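Local structure of alkaline phosphatase (Thermus thermophilus, 7KWD) at the interface of chains A and B. The protein hydrolyses phosphate monoesters as a homodimeric alkaline phosphatase that depends on zinc and magnesium ions. Sequence-based numbering; all coordinates share one arbitrary frame. Chains: chain A/B, Alkaline phosphatase.

The three contacts are parts of one two-fold symmetric interface of the homodimer, so each recurs with the chains exchanged. The C-alpha centres of contacts 1 and 3 are about 13 Å apart, those of contacts 2 and 3 about 16 Å, and those of contacts 1 and 2 about 21 Å. Contacts 1 and 3 draw on one stretch of chain A: strand 433-434 serves contact 3 and continues into residues 435-437 of contact 1. Contact 3 lies nearest the catalytic A:Ser95, about 9 Å from its centre; contact 2, about 22 Å away, appears mainly to join the subunits.

Contact 1: the interface of chains A and B. Residues chain A 82, 84, 435-437, 454; chain B 51, 54-55, 58.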
ATOM      1  N   LEU A  82       7.837  -3.630   8.013  1.00 20.81           N
ATOM      2  CA  LEU A  82       7.682  -2.540   7.081  1.00 19.88           C
ATOM      3  C   LEU A  82       8.920  -1.670   7.142  1.00 21.25           C
ATOM      4  O   LEU A  82       9.446  -1.420   8.240  1.00 16.29           O
ATOM      5  CB  LEU A  82       6.469  -1.689   7.441  1.00 16.68           C
ATOM      6  CG  LEU A  82       5.083  -2.307   7.319  1.00 22.07           C
ATOM      7  CD1 LEU A  82       4.014  -1.298   7.791  1.00 23.30           C
ATOM      8  CD2 LEU A  82       4.848  -2.761   5.914  1.00 22.45           C
ATOM      9  N   ASN A  84      10.342   2.250   6.019  1.00 22.51           N
ATOM     10  CA  ASN A  84      10.228   3.572   5.409  1.00 22.77           C
ATOM     11  C   ASN A  84      11.303   3.727   4.333  1.00 27.51           C
ATOM     12  O   ASN A  84      12.460   3.330   4.522  1.00 24.20           O
ATOM     13  CB  ASN A  84      10.361   4.669   6.473  1.00 22.68           C
ATOM     14  CG  ASN A  84       9.039   5.010   7.124  1.00 22.97           C
ATOM     15  OD1 ASN A  84       7.977   4.987   6.483  1.00 21.69           O
ATOM     16  ND2 ASN A  84       9.082   5.326   8.408  1.00 22.21           N
ATOM     17  N   ALA A 435       5.542   6.848  -1.855  1.00 20.17           N
ATOM     18  CA  ALA A 435       6.167   7.008  -0.547  1.00 23.47           C
ATOM     19  C   ALA A 435       5.758   5.943   0.467  1.00 22.30           C
ATOM     20  O   ALA A 435       6.245   5.953   1.607  1.00 25.30           O
ATOM     21  CB  ALA A 435       5.796   8.368   0.039  1.00 24.30           C
ATOM     22  N   SER A 436       4.877   5.052   0.092  1.00 18.69           N
ATOM     23  CA  SER A 436       4.367   4.029   0.997  1.00 22.25           C
ATOM     24  C   SER A 436       5.494   3.227   1.661  1.00 21.34           C
ATOM     25  O   SER A 436       6.447   2.801   0.986  1.00 22.77           O
ATOM     26  CB  SER A 436       3.474   3.069   0.189  1.00 22.85           C
ATOM     27  OG  SER A 436       3.241   1.879   0.929  1.00 37.64           O
ATOM     28  N   PRO A 437       5.362   2.879   2.927  1.00 22.95           N
ATOM     29  CA  PRO A 437       6.250   1.842   3.479  1.00 22.34           C
ATOM     30  C   PRO A 437       5.964   0.493   2.827  1.00 24.66           C
ATOM     31  O   PRO A 437       4.850   0.227   2.369  1.00 25.85           O
ATOM     32  CB  PRO A 437       5.922   1.840   4.973  1.00 20.73           C
ATOM     33  CG  PRO A 437       4.590   2.502   5.089  1.00 27.32           C
ATOM     34  CD  PRO A 437       4.470   3.454   3.941  1.00 21.52           C
ATOM     35  N   LEU A 454       7.681  -1.279  12.160  1.00 19.56           N
ATOM     36  CA  LEU A 454       8.008  -0.290  11.137  1.00 19.79           C
ATOM     37  C   LEU A 454       9.401   0.211  11.441  1.00 18.90           C
ATOM     38  O   LEU A 454       9.608   0.837  12.480  1.00 19.43           O
ATOM     39  CB  LEU A 454       7.028   0.872  11.115  1.00 19.95           C
ATOM     40  CG  LEU A 454       7.456   2.039  10.218  1.00 22.20           C
ATOM     41  CD1 LEU A 454       7.455   1.650   8.741  1.00 26.79           C
ATOM     42  CD2 LEU A 454       6.569   3.229  10.416  1.00 21.30           C
TER
ATOM     43  N   TRP B  51      -1.548   2.417   3.137  1.00 18.80           N
ATOM     44  CA  TRP B  51      -0.176   2.743   3.484  1.00 26.62           C
ATOM     45  C   TRP B  51       0.317   3.995   2.778  1.00 19.60           C
ATOM     46  O   TRP B  51       1.345   4.556   3.192  1.00 20.11           O
ATOM     47  CB  TRP B  51       0.700   1.536   3.165  1.00 20.80           C
ATOM     48  CG  TRP B  51       0.467   0.423   4.137  1.00 24.24           C
ATOM     49  CD1 TRP B  51      -0.033  -0.821   3.865  1.00 21.01           C
ATOM     50  CD2 TRP B  51       0.712   0.465   5.550  1.00 21.38           C
ATOM     51  NE1 TRP B  51      -0.112  -1.557   5.032  1.00 26.64           N
ATOM     52  CE2 TRP B  51       0.335  -0.784   6.077  1.00 23.65           C
ATOM     53  CE3 TRP B  51       1.188   1.447   6.420  1.00 26.52           C
ATOM     54  CZ2 TRP B  51       0.429  -1.071   7.440  1.00 26.30           C
ATOM     55  CZ3 TRP B  51       1.293   1.159   7.770  1.00 27.42           C
ATOM     56  CH2 TRP B  51       0.914  -0.088   8.273  1.00 25.40           C
ATOM     57  N   TYR B  54      -0.795   6.663   5.045  1.00 20.91           N
ATOM     58  CA  TYR B  54       0.080   6.677   6.194  1.00 21.23           C
ATOM     59  C   TYR B  54       1.363   7.447   5.884  1.00 21.64           C
ATOM     60  O   TYR B  54       1.814   8.268   6.689  1.00 21.04           O
ATOM     61  CB  TYR B  54       0.420   5.263   6.627  1.00 22.08           C
ATOM     62  CG  TYR B  54       1.501   5.323   7.670  1.00 23.35           C
ATOM     63  CD1 TYR B  54       1.183   5.644   8.967  1.00 22.89           C
ATOM     64  CD2 TYR B  54       2.858   5.144   7.340  1.00 20.94           C
ATOM     65  CE1 TYR B  54       2.139   5.730   9.935  1.00 23.82           C
ATOM     66  CE2 TYR B  54       3.822   5.245   8.293  1.00 20.50           C
ATOM     67  CZ  TYR B  54       3.462   5.572   9.597  1.00 22.34           C
ATOM     68  OH  TYR B  54       4.403   5.719  10.605  1.00 21.72           O
ATOM     69  N   ALA B  55       1.978   7.175   4.734  1.00 19.38           N
ATOM     70  CA  ALA B  55       3.235   7.840   4.403  1.00 20.92           C
ATOM     71  C   ALA B  55       3.052   9.352   4.334  1.00 23.21           C
ATOM     72  O   ALA B  55       3.878  10.113   4.846  1.00 21.36           O
ATOM     73  CB  ALA B  55       3.775   7.304   3.075  1.00 20.37           C
ATOM     74  N   GLN B  58       2.547  10.696   8.043  1.00 22.93           N
ATOM     75  CA  GLN B  58       3.853  10.578   8.688  1.00 26.45           C
ATOM     76  C   GLN B  58       4.776  11.719   8.266  1.00 25.11           C
ATOM     77  O   GLN B  58       5.395  12.383   9.109  1.00 25.26           O
ATOM     78  CB  GLN B  58       4.483   9.241   8.310  1.00 24.44           C
ATOM     79  CG  GLN B  58       5.842   8.977   8.942  1.00 19.66           C
ATOM     80  CD  GLN B  58       6.435   7.613   8.507  1.00 26.36           C
ATOM     81  OE1 GLN B  58       6.665   6.759   9.344  1.00 23.91           O
ATOM     82  NE2 GLN B  58       6.688   7.426   7.200  1.00 25.06           N
TER
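Helix 51-65 of one alkaline phosphatase subunit presents B:Trp51, B:Tyr54, B:Ala55 and B:Gln58 to strand 80-84 and loop 435-437 of the other. A:Leu82 crosses B:Trp51 at about a right angle and lays one methyl, CD1, on the face of the six-membered ring, 3.6 Å from its centroid; the wide indole gives that methyl a flat bed. A:Pro437, rigid and apolar, wedges its CG between B:Trp51 CE3 (3.8 Å) and B:Tyr54 CD2 (3.9 Å). Where the helix comes close to the loop, small residues suit: A:Ala435 CB meets B:Ala55 CB at 3.8 Å. Farther along, A:Asn84 and B:Gln58 join tip to tip through a pair of hydrogen bonds between their side-chain amides. B:Gln58 reaches out extended, with CG anti to the backbone N (chi1 -179°). Its NE2 donates almost straight to A:Asn84 OD1 at 2.9 Å, but meets that carbonyl from above its plane, the two amides being turned 64° apart. A:Asn84 ND2 returns a bond to B:Gln58 OE1 at 3.0 Å. The phenol OH of B:Tyr54 donates to the same OE1 at 2.8 Å from the opposite face, fixing the amide's rotation, while A:Leu454 CD2 touches that OH tip to tip at 3.3 Å.

Contact 2: the interface of chains A and B. Residues chain A 396-397, 400-401, 411, 428; chain B 401, 411, 414, 426-428.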
ATOM      1  N   PRO A 396      -4.476  10.804 -20.141  1.00 39.17           N
ATOM      2  CA  PRO A 396      -5.020  12.158 -20.023  1.00 38.23           C
ATOM      3  C   PRO A 396      -3.956  13.239 -19.913  1.00 37.67           C
ATOM      4  O   PRO A 396      -4.228  14.408 -20.181  1.00 38.66           O
ATOM      5  CB  PRO A 396      -5.845  12.095 -18.729  1.00 41.48           C
ATOM      6  CG  PRO A 396      -5.282  10.959 -17.988  1.00 35.75           C
ATOM      7  CD  PRO A 396      -4.903   9.954 -19.013  1.00 38.59           C
ATOM      8  N   GLU A 397      -2.760  12.859 -19.500  1.00 33.07           N
ATOM      9  CA  GLU A 397      -1.678  13.825 -19.340  1.00 34.88           C
ATOM     10  C   GLU A 397      -0.400  13.036 -19.079  1.00 33.48           C
ATOM     11  O   GLU A 397      -0.373  11.806 -19.165  1.00 29.22           O
ATOM     12  CB  GLU A 397      -1.983  14.836 -18.240  1.00 32.64           C
ATOM     13  CG  GLU A 397      -2.336  14.264 -16.872  1.00 34.78           C
ATOM     14  CD  GLU A 397      -1.106  13.845 -16.119  1.00 35.90           C
ATOM     15  OE1 GLU A 397      -0.227  14.715 -15.843  1.00 35.56           O
ATOM     16  OE2 GLU A 397      -0.992  12.653 -15.848  1.00 31.46           O
ATOM     17  N   ARG A 400       1.503  13.599 -13.820  1.00 35.09           N
ATOM     18  CA  ARG A 400       1.084  12.558 -12.898  1.00 30.44           C
ATOM     19  C   ARG A 400       1.346  11.199 -13.511  1.00 31.54           C
ATOM     20  O   ARG A 400       1.930  10.308 -12.871  1.00 27.39           O
ATOM     21  CB  ARG A 400      -0.386  12.735 -12.558  1.00 33.28           C
ATOM     22  CG  ARG A 400      -1.028  11.535 -11.891  1.00 32.73           C
ATOM     23  CD  ARG A 400      -2.268  11.981 -11.148  1.00 32.38           C
ATOM     24  NE  ARG A 400      -3.206  10.875 -11.036  1.00 28.87           N
ATOM     25  CZ  ARG A 400      -4.417  10.988 -10.509  1.00 27.94           C
ATOM     26  NH1 ARG A 400      -4.815  12.169 -10.069  1.00 31.24           N
ATOM     27  NH2 ARG A 400      -5.214   9.924 -10.444  1.00 29.67           N
ATOM     28  N   GLN A 401       0.987  11.044 -14.786  1.00 29.40           N
ATOM     29  CA  GLN A 401       1.259   9.823 -15.543  1.00 27.64           C
ATOM     30  C   GLN A 401       2.538  10.035 -16.358  1.00 32.88           C
ATOM     31  O   GLN A 401       2.514  10.221 -17.575  1.00 33.80           O
ATOM     32  CB  GLN A 401       0.057   9.478 -16.405  1.00 29.67           C
ATOM     33  CG  GLN A 401      -1.267   9.270 -15.635  1.00 32.53           C
ATOM     34  CD  GLN A 401      -1.428   7.872 -15.018  1.00 30.00           C
ATOM     35  OE1 GLN A 401      -2.494   7.549 -14.488  1.00 28.64           O
ATOM     36  NE2 GLN A 401      -0.370   7.055 -15.074  1.00 24.42           N
ATOM     37  N   TRP A 411      -4.380   3.780 -19.989  1.00 29.28           N
ATOM     38  CA  TRP A 411      -5.654   4.475 -19.998  1.00 31.25           C
ATOM     39  C   TRP A 411      -6.471   4.135 -21.233  1.00 29.02           C
ATOM     40  O   TRP A 411      -7.706   4.126 -21.170  1.00 33.53           O
ATOM     41  CB  TRP A 411      -5.425   5.980 -19.917  1.00 29.27           C
ATOM     42  CG  TRP A 411      -5.272   6.480 -18.522  1.00 29.62           C
ATOM     43  CD1 TRP A 411      -4.109   6.828 -17.893  1.00 28.87           C
ATOM     44  CD2 TRP A 411      -6.326   6.710 -17.582  1.00 27.28           C
ATOM     45  NE1 TRP A 411      -4.380   7.261 -16.618  1.00 28.27           N
ATOM     46  CE2 TRP A 411      -5.735   7.187 -16.404  1.00 26.05           C
ATOM     47  CE3 TRP A 411      -7.716   6.548 -17.619  1.00 32.89           C
ATOM     48  CZ2 TRP A 411      -6.484   7.508 -15.276  1.00 27.58           C
ATOM     49  CZ3 TRP A 411      -8.452   6.863 -16.506  1.00 29.60           C
ATOM     50  CH2 TRP A 411      -7.834   7.331 -15.344  1.00 29.50           C
ATOM     51  N   TRP A 428      -3.974   3.123 -11.389  1.00 27.51           N
ATOM     52  CA  TRP A 428      -2.601   3.499 -11.060  1.00 23.64           C
ATOM     53  C   TRP A 428      -2.573   4.917 -10.516  1.00 28.60           C
ATOM     54  O   TRP A 428      -3.187   5.815 -11.097  1.00 29.28           O
ATOM     55  CB  TRP A 428      -1.683   3.420 -12.294  1.00 27.63           C
ATOM     56  CG  TRP A 428      -1.702   2.086 -12.858  1.00 27.09           C
ATOM     57  CD1 TRP A 428      -2.619   1.591 -13.720  1.00 29.02           C
ATOM     58  CD2 TRP A 428      -0.785   1.023 -12.587  1.00 26.65           C
ATOM     59  NE1 TRP A 428      -2.334   0.281 -14.017  1.00 28.84           N
ATOM     60  CE2 TRP A 428      -1.215  -0.099 -13.331  1.00 24.16           C
ATOM     61  CE3 TRP A 428       0.357   0.911 -11.797  1.00 23.45           C
ATOM     62  CZ2 TRP A 428      -0.544  -1.317 -13.311  1.00 28.67           C
ATOM     63  CZ3 TRP A 428       1.022  -0.316 -11.752  1.00 26.67           C
ATOM     64  CH2 TRP A 428       0.566  -1.415 -12.507  1.00 25.80           C
TER
ATOM     65  N   GLN B 401     -12.314   6.259 -12.231  1.00 28.21           N
ATOM     66  CA  GLN B 401     -12.589   7.355 -11.310  1.00 25.20           C
ATOM     67  C   GLN B 401     -14.102   7.427 -11.111  1.00 38.17           C
ATOM     68  O   GLN B 401     -14.800   8.284 -11.671  1.00 33.04           O
ATOM     69  CB  GLN B 401     -12.018   8.659 -11.862  1.00 28.80           C
ATOM     70  CG  GLN B 401     -10.521   8.538 -12.190  1.00 29.41           C
ATOM     71  CD  GLN B 401      -9.586   8.727 -10.969  1.00 25.71           C
ATOM     72  OE1 GLN B 401      -8.382   8.800 -11.145  1.00 30.24           O
ATOM     73  NE2 GLN B 401     -10.148   8.796  -9.756  1.00 28.52           N
ATOM     74  N   TRP B 411      -8.531  15.704 -10.664  1.00 31.75           N
ATOM     75  CA  TRP B 411      -7.776  15.785 -11.905  1.00 29.07           C
ATOM     76  C   TRP B 411      -7.657  17.227 -12.411  1.00 28.85           C
ATOM     77  O   TRP B 411      -6.638  17.585 -13.010  1.00 32.11           O
ATOM     78  CB  TRP B 411      -8.437  14.881 -12.925  1.00 30.16           C
ATOM     79  CG  TRP B 411      -7.930  13.485 -12.922  1.00 33.36           C
ATOM     80  CD1 TRP B 411      -8.586  12.383 -12.472  1.00 30.76           C
ATOM     81  CD2 TRP B 411      -6.677  13.028 -13.411  1.00 30.76           C
ATOM     82  NE1 TRP B 411      -7.829  11.272 -12.663  1.00 26.32           N
ATOM     83  CE2 TRP B 411      -6.643  11.636 -13.226  1.00 31.87           C
ATOM     84  CE3 TRP B 411      -5.570  13.657 -13.984  1.00 31.58           C
ATOM     85  CZ2 TRP B 411      -5.543  10.855 -13.594  1.00 31.57           C
ATOM     86  CZ3 TRP B 411      -4.484  12.886 -14.342  1.00 28.08           C
ATOM     87  CH2 TRP B 411      -4.481  11.494 -14.153  1.00 33.81           C
ATOM     88  N   VAL B 414      -4.495  18.669 -11.006  1.00 33.22           N
ATOM     89  CA  VAL B 414      -3.312  17.823 -11.146  1.00 33.45           C
ATOM     90  C   VAL B 414      -2.050  18.660 -11.266  1.00 36.71           C
ATOM     91  O   VAL B 414      -2.076  19.831 -11.668  1.00 31.85           O
ATOM     92  CB  VAL B 414      -3.465  16.910 -12.371  1.00 34.64           C
ATOM     93  CG1 VAL B 414      -3.367  17.729 -13.672  1.00 41.20           C
ATOM     94  CG2 VAL B 414      -2.428  15.791 -12.371  1.00 31.39           C
ATOM     95  N   ILE B 426       0.278  14.081  -5.679  1.00 26.98           N
ATOM     96  CA  ILE B 426      -0.398  12.921  -5.103  1.00 24.81           C
ATOM     97  C   ILE B 426      -1.386  12.447  -6.164  1.00 27.67           C
ATOM     98  O   ILE B 426      -2.196  13.249  -6.653  1.00 33.33           O
ATOM     99  CB  ILE B 426      -1.109  13.277  -3.788  1.00 25.92           C
ATOM    100  CG1 ILE B 426      -0.076  13.690  -2.734  1.00 26.52           C
ATOM    101  CG2 ILE B 426      -1.940  12.095  -3.280  1.00 26.20           C
ATOM    102  CD1 ILE B 426      -0.659  14.444  -1.498  1.00 22.29           C
ATOM    103  N   GLY B 427      -1.270  11.175  -6.569  1.00 24.78           N
ATOM    104  CA  GLY B 427      -2.150  10.569  -7.545  1.00 29.80           C
ATOM    105  C   GLY B 427      -3.020   9.483  -6.917  1.00 26.85           C
ATOM    106  O   GLY B 427      -2.853   9.144  -5.755  1.00 26.93           O
ATOM    107  N   TRP B 428      -3.959   8.944  -7.718  1.00 28.77           N
ATOM    108  CA  TRP B 428      -4.973   8.024  -7.208  1.00 24.00           C
ATOM    109  C   TRP B 428      -5.225   6.871  -8.163  1.00 27.85           C
ATOM    110  O   TRP B 428      -5.450   7.080  -9.368  1.00 29.34           O
ATOM    111  CB  TRP B 428      -6.307   8.751  -6.966  1.00 24.64           C
ATOM    112  CG  TRP B 428      -6.175   9.872  -6.059  1.00 30.65           C
ATOM    113  CD1 TRP B 428      -5.827  11.164  -6.379  1.00 29.91           C
ATOM    114  CD2 TRP B 428      -6.379   9.841  -4.648  1.00 28.41           C
ATOM    115  NE1 TRP B 428      -5.828  11.932  -5.244  1.00 28.52           N
ATOM    116  CE2 TRP B 428      -6.146  11.142  -4.168  1.00 27.53           C
ATOM    117  CE3 TRP B 428      -6.726   8.827  -3.737  1.00 25.75           C
ATOM    118  CZ2 TRP B 428      -6.245  11.467  -2.821  1.00 29.16           C
ATOM    119  CZ3 TRP B 428      -6.825   9.154  -2.394  1.00 28.55           C
ATOM    120  CH2 TRP B 428      -6.587  10.463  -1.949  1.00 28.67           C
TER
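The backbone N of A:Gln401 donates to the syn lone pair of A:Glu397 OE2 at 2.8 Å, in a carboxylate that sits at the edge of B:Trp411 across the interface. A:Arg400 N meets A:Glu397 OE1 on the syn side at 2.9 Å. With chi1 at 54° and a bend at chi2, the glutamate curls back over this turn and turns its CG outward to B:Trp411 CZ3, 3.6 Å away. The turn so held projects A:Arg400, extended from CG to NE, across the dimer boundary. Its guanidinium stacks on the indole of B:Trp411 with planes 20° apart, and CZ lies 3.7 Å from the centroid of the six-membered ring, a cation-pi contact between a flat cation and a broad aromatic face. B:Gly427 CA, bare of a side chain and 3.8 Å from A:Arg400 CZ, and the backbone N of B:Trp428 lie over the rim of the opposite face. Nearer the backbone, A:Arg400 CB packs on CG2, one methyl of the branched B:Val414, at 3.7 Å. The indole is itself anchored: B:Trp411 NE1 donates to B:Gln401 OE1 at 3.0 Å, approaching from above the amide plane. The site clasps the subunits through an arginine of one held between B:Trp411 and strand 426-428 of the other.

Contact 3: the interface of chains A and B. Residues chain A 90, 92-93, 110, 433; chain B 325-327, 332, 335.
Loop 90-93 and strand 433-434 of chain A meet the end of strand 322-325, the loop after it and the 3-10 helix 330-332 of chain B. Here B:Tyr332 points an edge at A:His433. The tyrosine CE2 stands over the centre of the imidazole face, 3.4 Å from A:His433 CG, and the planes lie 79° apart, an edge-to-face pair suited to a flat ring whose own edges are needed elsewhere. A:His433 ND1 donates nearly straight (168°) and in the ring plane to A:Thr93 O at 2.7 Å. This sets the ring's rotation and leaves NE2 as the likely zinc-binding nitrogen, as expected for this family. The backbone joins in, B:Gly327 N donating to A:His433 O at 2.8 Å, and A:Val92 CG1 packs against the bare B:Gly327 CA at 3.8 Å. The carbonyl oxygen of B:Tyr332 is gripped from opposite faces of its plane by two serine hydroxyls, A:Ser90 OG at 3.0 Å and B:Ser335 OG at 2.6 Å. A:Ser90 OG, anti to its backbone N (chi1 171°), also accepts from A:Val92 N at 3.0 Å and hydrogen-bonds A:Val92 O at 2.8 Å, so its one hydrogen is probably shared by the two carbonyls. A small hydroxyl suits this junction because it can both donate and accept. Through these bonds the partner subunit braces a zinc ligand and a loop close to the catalytic serine, which may couple dimerisation to the geometry of the active site.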
ATOM      1  N   SER A  90      13.917  13.713  -0.017  1.00 26.32           N
ATOM      2  CA  SER A  90      12.660  13.480  -0.716  1.00 26.93           C
ATOM      3  C   SER A  90      11.897  12.338  -0.078  1.00 25.43           C
ATOM      4  O   SER A  90      12.452  11.251   0.116  1.00 21.02           O
ATOM      5  CB  SER A  90      12.891  13.118  -2.178  1.00 24.58           C
ATOM      6  OG  SER A  90      11.677  12.696  -2.760  1.00 25.84           O
ATOM      7  N   VAL A  92       9.976  10.545  -1.559  1.00 21.00           N
ATOM      8  CA  VAL A  92       9.921   9.470  -2.533  1.00 18.77           C
ATOM      9  C   VAL A  92      11.323   9.208  -3.045  1.00 28.72           C
ATOM     10  O   VAL A  92      11.935  10.079  -3.686  1.00 28.05           O
ATOM     11  CB  VAL A  92       8.977   9.795  -3.692  1.00 26.21           C
ATOM     12  CG1 VAL A  92       8.941   8.627  -4.695  1.00 26.02           C
ATOM     13  CG2 VAL A  92       7.598  10.142  -3.147  1.00 25.00           C
ATOM     14  N   THR A  93      11.825   8.010  -2.789  1.00 21.53           N
ATOM     15  CA  THR A  93      13.194   7.673  -3.135  1.00 22.18           C
ATOM     16  C   THR A  93      13.237   7.198  -4.574  1.00 30.67           C
ATOM     17  O   THR A  93      12.221   6.844  -5.159  1.00 25.34           O
ATOM     18  CB  THR A  93      13.706   6.569  -2.208  1.00 22.52           C
ATOM     19  OG1 THR A  93      15.110   6.369  -2.346  1.00 22.60           O
ATOM     20  CG2 THR A  93      12.999   5.277  -2.540  1.00 23.20           C
ATOM     21  N   ASN A 110      19.016  11.158  -3.896  1.00 29.34           N
ATOM     22  CA  ASN A 110      18.695  10.313  -5.044  1.00 31.81           C
ATOM     23  C   ASN A 110      19.743  10.499  -6.128  1.00 40.19           C
ATOM     24  O   ASN A 110      20.061  11.638  -6.498  1.00 34.48           O
ATOM     25  CB  ASN A 110      17.303  10.665  -5.603  1.00 29.13           C
ATOM     26  CG  ASN A 110      16.159  10.344  -4.618  1.00 35.53           C
ATOM     27  OD1 ASN A 110      16.374   9.705  -3.583  1.00 27.34           O
ATOM     28  ND2 ASN A 110      14.934  10.796  -4.949  1.00 32.93           N
ATOM     29  N   HIS A 433       7.501   6.182  -8.599  1.00 24.42           N
ATOM     30  CA  HIS A 433       7.565   5.635  -7.242  1.00 21.65           C
ATOM     31  C   HIS A 433       6.619   6.388  -6.312  1.00 21.37           C
ATOM     32  O   HIS A 433       6.264   7.549  -6.545  1.00 22.13           O
ATOM     33  CB  HIS A 433       8.962   5.753  -6.653  1.00 24.10           C
ATOM     34  CG  HIS A 433      10.017   5.150  -7.502  1.00 24.08           C
ATOM     35  ND1 HIS A 433      11.358   5.263  -7.208  1.00 28.19           N
ATOM     36  CD2 HIS A 433       9.938   4.435  -8.651  1.00 24.81           C
ATOM     37  CE1 HIS A 433      12.065   4.648  -8.143  1.00 25.47           C
ATOM     38  NE2 HIS A 433      11.229   4.153  -9.030  1.00 23.41           N
TER
ATOM     39  N   LEU B 325       1.639   9.819  -2.702  1.00 25.74           N
ATOM     40  CA  LEU B 325       2.643  10.811  -3.043  1.00 24.66           C
ATOM     41  C   LEU B 325       3.645  10.168  -3.982  1.00 25.87           C
ATOM     42  O   LEU B 325       4.248   9.147  -3.642  1.00 23.66           O
ATOM     43  CB  LEU B 325       3.335  11.299  -1.780  1.00 27.42           C
ATOM     44  CG  LEU B 325       4.399  12.391  -1.953  1.00 27.33           C
ATOM     45  CD1 LEU B 325       3.764  13.758  -2.237  1.00 29.70           C
ATOM     46  CD2 LEU B 325       5.263  12.443  -0.709  1.00 24.28           C
ATOM     47  N   TYR B 326       3.815  10.740  -5.169  1.00 23.07           N
ATOM     48  CA  TYR B 326       4.595  10.080  -6.207  1.00 23.68           C
ATOM     49  C   TYR B 326       5.832  10.888  -6.600  1.00 24.12           C
ATOM     50  O   TYR B 326       5.960  12.082  -6.287  1.00 25.37           O
ATOM     51  CB  TYR B 326       3.716   9.778  -7.442  1.00 28.21           C
ATOM     52  CG  TYR B 326       3.131  10.992  -8.096  1.00 26.44           C
ATOM     53  CD1 TYR B 326       3.928  11.815  -8.893  1.00 29.39           C
ATOM     54  CD2 TYR B 326       1.791  11.301  -7.957  1.00 25.94           C
ATOM     55  CE1 TYR B 326       3.401  12.933  -9.529  1.00 27.09           C
ATOM     56  CE2 TYR B 326       1.252  12.440  -8.563  1.00 31.28           C
ATOM     57  CZ  TYR B 326       2.066  13.245  -9.363  1.00 30.99           C
ATOM     58  OH  TYR B 326       1.539  14.369  -9.987  1.00 28.45           O
ATOM     59  N   GLY B 327       6.759  10.189  -7.268  1.00 22.17           N
ATOM     60  CA  GLY B 327       8.031  10.773  -7.667  1.00 26.65           C
ATOM     61  C   GLY B 327       7.867  11.953  -8.604  1.00 27.62           C
ATOM     62  O   GLY B 327       7.255  11.811  -9.659  1.00 23.29           O
ATOM     63  N   TYR B 332      13.412  12.432  -8.926  1.00 26.49           N
ATOM     64  CA  TYR B 332      12.339  12.489  -7.927  1.00 30.16           C
ATOM     65  C   TYR B 332      12.683  13.380  -6.741  1.00 31.60           C
ATOM     66  O   TYR B 332      12.031  13.318  -5.679  1.00 26.30           O
ATOM     67  CB  TYR B 332      11.972  11.086  -7.437  1.00 30.47           C
ATOM     68  CG  TYR B 332      11.372  10.170  -8.489  1.00 31.14           C
ATOM     69  CD1 TYR B 332      10.857  10.670  -9.680  1.00 25.72           C
ATOM     70  CD2 TYR B 332      11.352   8.794  -8.290  1.00 27.57           C
ATOM     71  CE1 TYR B 332      10.315   9.820 -10.628  1.00 28.82           C
ATOM     72  CE2 TYR B 332      10.823   7.951  -9.206  1.00 25.09           C
ATOM     73  CZ  TYR B 332      10.292   8.460 -10.360  1.00 32.67           C
ATOM     74  OH  TYR B 332       9.783   7.573 -11.262  1.00 25.21           O
ATOM     75  N   SER B 335       9.953  15.568  -4.666  1.00 29.09           N
ATOM     76  CA  SER B 335       8.704  14.902  -4.314  1.00 25.45           C
ATOM     77  C   SER B 335       8.124  15.375  -2.988  1.00 26.49           C
ATOM     78  O   SER B 335       6.908  15.282  -2.790  1.00 27.84           O
ATOM     79  CB  SER B 335       8.899  13.383  -4.272  1.00 24.40           C
ATOM     80  OG  SER B 335       9.423  12.887  -5.499  1.00 24.90           O
TER